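Local coordinates for protein intimin (Escherichia coli, PDB 6TPL) that probably serves as a bacterial cell-surface adhesin, in which these Ig-like domains form an extended juncture within the extracellular passenger, at residues A[104-109]-A[187-192]; A[116-121]-A[171-176]; A[142-147]-A[178-183]; A[150-155]-A[164-169]. One frame throughout, in Å; residues are numbered along the deposited sequence. Where two conformers were deposited one is given.

All four contacts belong to the second of two Ig-like domains. Contact 3 is the antiparallel strand pair at the heart of one sheet, and contact 1, its centre about 8 Å away, packs strand 189-190 of that sheet against strand 105-111 of the facing one. V189 O bonds to A180 N at 2.8 Å between them. Contact 4, centred about 9 Å from contact 3, adds a short strand to the facing sheet, and a backbone hydrogen bond from F144 N to S154 O joins the two. Contact 2 lies at one end of the domain, its centre about 23 Å from that of contact 1. A magnesium ion lies about 7 Å from the T167 side chain of contact 4.

Contact 1: A[104-109]-A[187-192]; sequences ASITEI and VDVKAP
The two sheets of an Ig-like β-sandwich meet here, with I106 and I109 of strand 105-111 packed against V189 and A191 from the facing sheet. I109 does most of the work. Its CG1 stands anti to the backbone N (chi1 179°), on the side of A191, and beyond it CD1 presses on A191 CB at 3.5 Å, tighter than usual carbon contact. The other branch, I109 CG2, lies 3.7 Å from V189 CG1, the two side chains sliding past each other in opposite directions. V189 is shared: its CG2 turns to I106, 4.1 Å from I106 CB. An alanine at I109 would probably leave the A191 methyl without its close partner and open a gap beside V189 CG1. K190 points away from this interface, and its NZ makes a salt bridge to D188 OD2 at 2.7 Å, arriving from above the carboxylate plane, with S179 OG as a second partner. I97, on strand 91-99 of the preceding Ig-like domain, touches both I106 and V189, and Q77 NE2 bonds to K190 O. The contact thus closes one edge of the β-sandwich of this Ig-like domain, on the side turned to the preceding domain.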
# COMPACT_ATOMS: atom_id res chain seq x y z
N ALA A 104 -14.59 -5.79 12.05
CA ALA A 104 -14.65 -4.80 10.98
C ALA A 104 -13.36 -4.01 10.93
O ALA A 104 -13.07 -3.22 11.84
CB ALA A 104 -15.86 -3.87 11.17
N SER A 105 -12.55 -4.21 9.89
CA SER A 105 -11.23 -3.62 9.79
C SER A 105 -11.02 -3.01 8.41
O SER A 105 -11.53 -3.53 7.41
CB SER A 105 -10.11 -4.65 10.05
OG SER A 105 -10.40 -5.47 11.17
N ILE A 106 -10.26 -1.92 8.36
CA ILE A 106 -9.81 -1.40 7.08
C ILE A 106 -8.90 -2.44 6.42
O ILE A 106 -7.96 -2.95 7.03
CB ILE A 106 -9.06 -0.08 7.26
CG1 ILE A 106 -10.01 1.01 7.75
CG2 ILE A 106 -8.43 0.34 5.94
CD1 ILE A 106 -9.32 2.30 8.17
N THR A 107 -9.19 -2.76 5.16
CA THR A 107 -8.38 -3.69 4.39
C THR A 107 -7.56 -3.02 3.31
O THR A 107 -6.60 -3.62 2.83
CB THR A 107 -9.26 -4.78 3.75
OG1 THR A 107 -10.23 -4.16 2.90
CG2 THR A 107 -9.95 -5.61 4.82
N GLU A 108 -7.91 -1.80 2.91
CA GLU A 108 -7.12 -1.10 1.91
C GLU A 108 -7.37 0.40 1.99
O GLU A 108 -8.40 0.86 2.49
CB GLU A 108 -7.42 -1.62 0.51
CG GLU A 108 -8.91 -1.87 0.21
CD GLU A 108 -9.16 -2.23 -1.25
OE1 GLU A 108 -9.57 -1.33 -2.01
OE2 GLU A 108 -8.92 -3.40 -1.61
N ILE A 109 -6.39 1.15 1.49
CA ILE A 109 -6.46 2.60 1.37
C ILE A 109 -5.68 2.93 0.10
O ILE A 109 -4.52 2.54 -0.04
CB ILE A 109 -5.91 3.31 2.62
CG1 ILE A 109 -5.98 4.82 2.43
CG2 ILE A 109 -4.50 2.85 2.90
CD1 ILE A 109 -5.94 5.60 3.72
N VAL A 187 -4.93 -0.17 14.61
CA VAL A 187 -4.05 -0.01 13.46
C VAL A 187 -4.20 1.41 12.92
O VAL A 187 -5.30 1.82 12.54
CB VAL A 187 -4.36 -1.04 12.35
CG1 VAL A 187 -3.47 -0.80 11.14
CG2 VAL A 187 -4.18 -2.46 12.89
N ASP A 188 -3.09 2.15 12.89
CA ASP A 188 -3.01 3.50 12.34
C ASP A 188 -2.74 3.38 10.84
O ASP A 188 -1.60 3.37 10.39
CB ASP A 188 -1.92 4.28 13.06
CG ASP A 188 -1.83 5.73 12.63
OD1 ASP A 188 -2.73 6.22 11.94
OD2 ASP A 188 -0.82 6.38 13.00
N VAL A 189 -3.82 3.26 10.05
CA VAL A 189 -3.66 2.94 8.64
C VAL A 189 -3.16 4.16 7.89
O VAL A 189 -3.77 5.24 7.94
CB VAL A 189 -4.98 2.42 8.04
CG1 VAL A 189 -4.83 2.26 6.53
CG2 VAL A 189 -5.38 1.11 8.68
N LYS A 190 -2.04 4.00 7.18
CA LYS A 190 -1.41 5.09 6.44
C LYS A 190 -1.67 4.92 4.95
O LYS A 190 -1.49 3.82 4.41
CB LYS A 190 0.09 5.13 6.71
CG LYS A 190 0.48 5.23 8.17
CD LYS A 190 -0.01 6.53 8.77
CE LYS A 190 0.34 6.64 10.24
NZ LYS A 190 -0.14 7.92 10.83
N ALA A 191 -2.07 6.00 4.30
CA ALA A 191 -2.17 6.02 2.85
C ALA A 191 -0.79 6.23 2.23
O ALA A 191 0.15 6.62 2.93
CB ALA A 191 -3.11 7.14 2.41
N PRO A 192 -0.64 5.97 0.93
CA PRO A 192 0.58 6.41 0.25
C PRO A 192 0.80 7.90 0.46
O PRO A 192 -0.14 8.69 0.45
CB PRO A 192 0.31 6.08 -1.22
CG PRO A 192 -0.78 5.05 -1.21
CD PRO A 192 -1.61 5.34 0.02

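Contact 2: A[116-121]-A[171-176]; sequences AVANGQ and TTPGKS
At one end of the Ig-like β-sandwich, an inverse gamma turn centred on A118 rests against the loop T171-P173 that leads into strand 174-181. The weak bond from N119 N to V117 O closes the turn and presents the A118 methyl to the loop. A118 CB lies against the peptide link between T172 and P173, 3.6 Å from T172 C and 3.7 Å from P173 N, with P173 CB a little farther off. F196, on strand 194-197, also packs on A118. The two backbone oxygens A118 O and T171 O come within 3.4 Å of each other, but both are acceptors and no bond joins them.

The loop after the turn is shaped by N119, whose OD1 accepts from Q121 N at 2.9 Å to make an Asx turn. That donor stands well above the carbonyl plane of the side chain, and D122 N is a second donor to the same oxygen. G120 follows with a positive phi of 77° and is joined to S170 by a backbone hydrogen bond. A β-carbon here would lie too close to the T171 methyl, consistent with a glycine at this position, as is the positive phi. T171 CG2, anti to its own carbonyl carbon and so beside the backbone N, meets G120 CA at 3.8 Å.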
# COMPACT_ATOMS: atom_id res chain seq x y z
N ALA A 116 -0.40 16.55 -7.03
CA ALA A 116 -1.48 17.47 -7.38
C ALA A 116 -0.97 18.90 -7.27
O ALA A 116 0.05 19.17 -6.63
CB ALA A 116 -2.71 17.28 -6.48
N VAL A 117 -1.70 19.81 -7.91
CA VAL A 117 -1.36 21.23 -7.86
C VAL A 117 -1.84 21.81 -6.53
O VAL A 117 -2.95 21.51 -6.07
CB VAL A 117 -1.99 21.99 -9.03
CG1 VAL A 117 -1.70 23.49 -8.91
CG2 VAL A 117 -1.49 21.46 -10.36
N ALA A 118 -1.02 22.67 -5.93
CA ALA A 118 -1.36 23.27 -4.64
C ALA A 118 -2.14 24.56 -4.83
O ALA A 118 -1.73 25.65 -4.42
CB ALA A 118 -0.09 23.50 -3.82
N ASN A 119 -3.32 24.44 -5.44
CA ASN A 119 -4.16 25.60 -5.72
C ASN A 119 -5.49 25.56 -4.99
O ASN A 119 -6.37 26.39 -5.27
CB ASN A 119 -4.40 25.72 -7.23
CG ASN A 119 -5.12 24.52 -7.81
OD1 ASN A 119 -5.55 23.62 -7.09
ND2 ASN A 119 -5.27 24.50 -9.13
N GLY A 120 -5.68 24.63 -4.06
CA GLY A 120 -6.92 24.53 -3.31
C GLY A 120 -8.07 23.91 -4.07
O GLY A 120 -9.18 23.82 -3.52
N GLN A 121 -7.85 23.47 -5.30
CA GLN A 121 -8.89 22.88 -6.13
C GLN A 121 -8.54 21.49 -6.63
O GLN A 121 -9.41 20.61 -6.65
CB GLN A 121 -9.18 23.80 -7.33
CG GLN A 121 -9.59 25.21 -6.93
CD GLN A 121 -10.96 25.25 -6.27
OE1 GLN A 121 -11.83 24.44 -6.58
NE2 GLN A 121 -11.15 26.20 -5.37
N THR A 171 -3.72 24.44 -0.49
CA THR A 171 -3.30 25.73 -1.01
C THR A 171 -1.81 25.98 -0.84
O THR A 171 -1.31 27.01 -1.29
CB THR A 171 -4.07 26.87 -0.33
OG1 THR A 171 -3.83 26.85 1.08
CG2 THR A 171 -5.57 26.72 -0.58
N THR A 172 -1.07 25.06 -0.21
CA THR A 172 0.37 25.20 -0.06
C THR A 172 1.05 23.90 -0.47
O THR A 172 0.48 22.81 -0.33
CB THR A 172 0.77 25.55 1.38
OG1 THR A 172 0.50 24.43 2.25
CG2 THR A 172 0.00 26.76 1.87
N PRO A 173 2.28 23.99 -0.98
CA PRO A 173 2.97 22.79 -1.45
C PRO A 173 3.56 21.98 -0.31
O PRO A 173 3.81 22.48 0.79
CB PRO A 173 4.09 23.35 -2.34
CG PRO A 173 4.41 24.68 -1.70
CD PRO A 173 3.09 25.20 -1.15
N GLY A 174 3.80 20.71 -0.59
CA GLY A 174 4.47 19.84 0.36
C GLY A 174 3.94 18.43 0.30
O GLY A 174 2.96 18.13 -0.38
N LYS A 175 4.63 17.55 1.03
CA LYS A 175 4.20 16.17 1.15
C LYS A 175 3.06 16.07 2.15
O LYS A 175 3.04 16.77 3.16
CB LYS A 175 5.36 15.28 1.60
CG LYS A 175 6.50 15.23 0.59
CD LYS A 175 7.52 14.16 0.95
CE LYS A 175 8.64 14.09 -0.08
NZ LYS A 175 8.16 13.67 -1.43
N SER A 176 2.09 15.21 1.85
CA SER A 176 0.94 15.01 2.72
C SER A 176 0.73 13.53 2.98
O SER A 176 0.78 12.71 2.06
CB SER A 176 -0.35 15.61 2.13
OG SER A 176 -1.45 15.37 2.99

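Contact 3: A[142-147]-A[178-183]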
# COMPACT_ATOMS: atom_id res chain seq x y z
N VAL A 142 -15.46 5.54 9.02
CA VAL A 142 -14.03 5.67 8.81
C VAL A 142 -13.65 7.12 9.05
O VAL A 142 -14.23 8.03 8.45
CB VAL A 142 -13.64 5.24 7.38
CG1 VAL A 142 -12.13 5.40 7.19
CG2 VAL A 142 -14.08 3.82 7.11
N THR A 143 -12.68 7.35 9.94
CA THR A 143 -12.20 8.68 10.25
C THR A 143 -10.84 8.90 9.58
O THR A 143 -9.95 8.04 9.69
CB THR A 143 -12.10 8.91 11.76
OG1 THR A 143 -13.41 8.80 12.34
CG2 THR A 143 -11.53 10.30 12.05
N PHE A 144 -10.71 10.03 8.89
CA PHE A 144 -9.51 10.38 8.13
C PHE A 144 -8.82 11.57 8.78
O PHE A 144 -9.48 12.48 9.30
CB PHE A 144 -9.85 10.77 6.67
CG PHE A 144 -10.46 9.67 5.85
CD1 PHE A 144 -11.82 9.38 5.94
CD2 PHE A 144 -9.68 8.93 4.97
CE1 PHE A 144 -12.39 8.37 5.17
CE2 PHE A 144 -10.24 7.92 4.20
CZ PHE A 144 -11.60 7.64 4.30
N THR A 145 -7.49 11.60 8.72
CA THR A 145 -6.70 12.76 9.13
C THR A 145 -5.62 13.01 8.09
O THR A 145 -5.31 12.14 7.27
CB THR A 145 -6.06 12.57 10.51
OG1 THR A 145 -5.20 11.42 10.50
CG2 THR A 145 -7.13 12.38 11.57
N THR A 146 -5.03 14.21 8.13
CA THR A 146 -3.98 14.56 7.19
C THR A 146 -2.93 15.43 7.87
O THR A 146 -3.22 16.11 8.86
CB THR A 146 -4.53 15.30 5.96
OG1 THR A 146 -3.50 15.47 4.98
CG2 THR A 146 -5.08 16.67 6.36
N THR A 147 -1.71 15.39 7.33
CA THR A 147 -0.62 16.25 7.78
C THR A 147 -0.50 17.53 6.97
O THR A 147 0.28 18.41 7.34
CB THR A 147 0.71 15.50 7.72
OG1 THR A 147 1.01 15.14 6.37
CG2 THR A 147 0.67 14.24 8.57
N VAL A 178 -2.06 11.05 4.57
CA VAL A 178 -3.41 10.81 5.06
C VAL A 178 -3.42 9.50 5.83
O VAL A 178 -2.80 8.52 5.43
CB VAL A 178 -4.41 10.78 3.89
CG1 VAL A 178 -5.74 10.19 4.35
CG2 VAL A 178 -4.63 12.18 3.33
N SER A 179 -4.11 9.50 6.96
CA SER A 179 -4.29 8.31 7.79
C SER A 179 -5.78 8.03 7.94
O SER A 179 -6.62 8.92 7.78
CB SER A 179 -3.64 8.48 9.17
OG SER A 179 -2.24 8.60 9.07
N ALA A 180 -6.10 6.78 8.26
CA ALA A 180 -7.49 6.36 8.43
C ALA A 180 -7.58 5.35 9.56
O ALA A 180 -6.62 4.65 9.88
CB ALA A 180 -8.05 5.75 7.14
N ARG A 181 -8.77 5.28 10.16
CA ARG A 181 -8.99 4.36 11.27
C ARG A 181 -10.47 4.06 11.39
O ARG A 181 -11.33 4.85 10.97
CB ARG A 181 -8.48 4.95 12.59
CG ARG A 181 -9.27 6.18 13.02
CD ARG A 181 -8.70 6.79 14.30
NE ARG A 181 -9.55 7.85 14.83
CZ ARG A 181 -9.33 9.15 14.64
NH1 ARG A 181 -8.29 9.55 13.93
NH2 ARG A 181 -10.16 10.05 15.17
N VAL A 182 -10.77 2.91 11.98
CA VAL A 182 -12.11 2.57 12.43
C VAL A 182 -12.02 2.27 13.92
O VAL A 182 -10.95 2.02 14.47
CB VAL A 182 -12.71 1.37 11.67
CG1 VAL A 182 -12.94 1.74 10.20
CG2 VAL A 182 -11.82 0.15 11.80
N SER A 183 -13.18 2.28 14.57
CA SER A 183 -13.22 2.02 16.00
C SER A 183 -12.82 0.58 16.29
O SER A 183 -13.08 -0.34 15.51
CB SER A 183 -14.62 2.29 16.56
OG SER A 183 -15.02 3.63 16.30
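T143 CG2 lies over one face of the R181 guanidinium, 3.3 Å above its plane and offset toward the rim, while T145 CG2 sits at the edge of the same group, 3.9 Å from R181 NH1. The F144 ring is met at its edge by V178 CG1, 4.2 Å from F144 CD2, and A180 CB approaches the same carbon obliquely. These groups lie on two sides of an antiparallel strand pair, 142-146 with 178-181, in one sheet of the Ig-like β-sandwich: F144, V178 and A180 turn inward to the core, where V128 and V166 also pack on the F144 side chain, and T143, T145, S179 and R181 occupy the other face. R181, extended from CG to NE, runs alongside T143, pointing the same way, and crosses T145 at about a right angle.

The backbones are joined at the hydrogen-bonded pairs T143-R181 and T145-S179, with two bonds at each, and the segment axes run at 158°. Beyond the pair, T143 OG1 bonds to T155 OG1. An alanine at V178 would probably leave the F144 edge without its methyl neighbour and loosen the fit against T146. As it stands, V178 CG1, anti to the backbone N (chi1 166°), is 3.5 Å from T145 O, and V178 CG2 is 3.9 Å from T146 OG1, a hydroxyl that is hydrogen-bonded to L148 O.

Contact 4: A[150-155]-A[164-169]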
# COMPACT_ATOMS: atom_id res chain seq x y z
N LYS A 150 -6.56 20.12 3.16
CA LYS A 150 -7.94 20.14 3.65
C LYS A 150 -8.68 18.92 3.13
O LYS A 150 -8.82 18.74 1.92
CB LYS A 150 -8.64 21.43 3.20
CG LYS A 150 -10.10 21.56 3.61
CD LYS A 150 -10.68 22.86 3.06
CE LYS A 150 -12.12 23.07 3.50
NZ LYS A 150 -12.66 24.36 3.01
N LEU A 151 -9.16 18.10 4.06
CA LEU A 151 -9.97 16.94 3.70
C LEU A 151 -11.42 17.36 3.50
O LEU A 151 -11.94 18.25 4.19
CB LEU A 151 -9.88 15.88 4.79
CG LEU A 151 -8.58 15.10 4.96
CD1 LEU A 151 -8.54 14.44 6.33
CD2 LEU A 151 -8.44 14.05 3.87
N SER A 152 -12.10 16.70 2.55
CA SER A 152 -13.50 17.00 2.28
C SER A 152 -14.38 16.73 3.50
O SER A 152 -15.42 17.37 3.67
CB SER A 152 -13.98 16.17 1.10
OG SER A 152 -13.79 14.79 1.36
N ASN A 153 -13.98 15.77 4.33
CA ASN A 153 -14.71 15.44 5.55
C ASN A 153 -13.74 14.71 6.47
O ASN A 153 -12.71 14.20 6.04
CB ASN A 153 -15.93 14.56 5.27
CG ASN A 153 -17.25 15.30 5.49
OD1 ASN A 153 -17.28 16.38 6.07
ND2 ASN A 153 -18.34 14.70 5.03
N SER A 154 -14.09 14.67 7.75
CA SER A 154 -13.28 13.91 8.70
C SER A 154 -13.76 12.47 8.85
O SER A 154 -12.94 11.59 9.14
CB SER A 154 -13.29 14.59 10.07
OG SER A 154 -12.29 15.60 10.16
N THR A 155 -15.05 12.22 8.67
CA THR A 155 -15.61 10.89 8.86
C THR A 155 -16.65 10.61 7.78
O THR A 155 -17.52 11.45 7.52
CB THR A 155 -16.24 10.74 10.25
OG1 THR A 155 -15.23 10.91 11.25
CG2 THR A 155 -16.88 9.37 10.41
N ALA A 164 -15.44 3.89 1.70
CA ALA A 164 -15.58 5.26 2.14
C ALA A 164 -14.53 6.08 1.41
O ALA A 164 -13.39 5.62 1.25
CB ALA A 164 -15.40 5.40 3.65
N LYS A 165 -14.90 7.27 0.94
CA LYS A 165 -13.95 8.10 0.22
C LYS A 165 -14.00 9.54 0.70
O LYS A 165 -15.05 10.04 1.11
CB LYS A 165 -14.20 8.06 -1.30
CG LYS A 165 -15.52 8.69 -1.77
CD LYS A 165 -15.56 8.73 -3.30
CE LYS A 165 -16.76 9.50 -3.82
NZ LYS A 165 -16.74 9.60 -5.30
N VAL A 166 -12.85 10.19 0.64
CA VAL A 166 -12.71 11.62 0.88
C VAL A 166 -11.74 12.17 -0.16
O VAL A 166 -10.97 11.42 -0.77
CB VAL A 166 -12.21 11.95 2.30
CG1 VAL A 166 -13.21 11.50 3.34
CG2 VAL A 166 -10.83 11.33 2.54
N THR A 167 -11.79 13.48 -0.37
CA THR A 167 -10.84 14.16 -1.23
C THR A 167 -9.98 15.10 -0.40
O THR A 167 -10.36 15.54 0.69
CB THR A 167 -11.54 14.96 -2.34
OG1 THR A 167 -12.48 15.89 -1.78
CG2 THR A 167 -12.26 14.02 -3.30
N LEU A 168 -8.80 15.41 -0.94
CA LEU A 168 -7.82 16.25 -0.28
C LEU A 168 -7.33 17.31 -1.26
O LEU A 168 -6.90 16.97 -2.37
CB LEU A 168 -6.63 15.43 0.24
CG LEU A 168 -5.50 16.18 0.94
CD1 LEU A 168 -5.94 16.58 2.34
CD2 LEU A 168 -4.23 15.34 0.97
N THR A 169 -7.40 18.57 -0.85
CA THR A 169 -6.80 19.67 -1.58
C THR A 169 -5.79 20.38 -0.68
O THR A 169 -5.75 20.17 0.53
CB THR A 169 -7.85 20.67 -2.08
OG1 THR A 169 -8.57 21.20 -0.96
CG2 THR A 169 -8.80 20.00 -3.05
O HOH W 1 -10.67 19.63 0.31
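L151 reaches across to two side chains of the neighbouring strand at once: its CD2 fits between V166 and L168, 3.9 Å from V166 CG2 and also 3.9 Å from L168 CD1. It meets both at a slant, with CD2 the atom that touches each. L151 and V166 also rest on F144 from the facing sheet, while L168 reaches S176 and V178. The L168 CD1 methyl bends back toward the partner backbone, 3.6 Å from K150 O.

This is the short strand 150-151 paired antiparallel with strand 163-169, an addition to one sheet of the Ig-like β-sandwich. K150 and T169 form a hydrogen-bonded pair, and L151 and L168 the next, non-hydrogen-bonded one. On the side of K150 and T169, a water donates to K150 O at 2.6 Å and also bonds to T169 OG1, so K150 O is gripped by this water and by T169 N.

The regular pairing ends at S152, where a side chain replaces a carbonyl. S152 N gives its hydrogen to T167 O at 2.8 Å. S152 OG lies between its own backbone N and carbonyl carbon (chi1 58°), and there it accepts from T167 N at 3.0 Å in a nearly straight bond. The same hydroxyl oxygen rests on V166 CB at 3.4 Å, and S152 CB is 3.3 Å from T167 OG1.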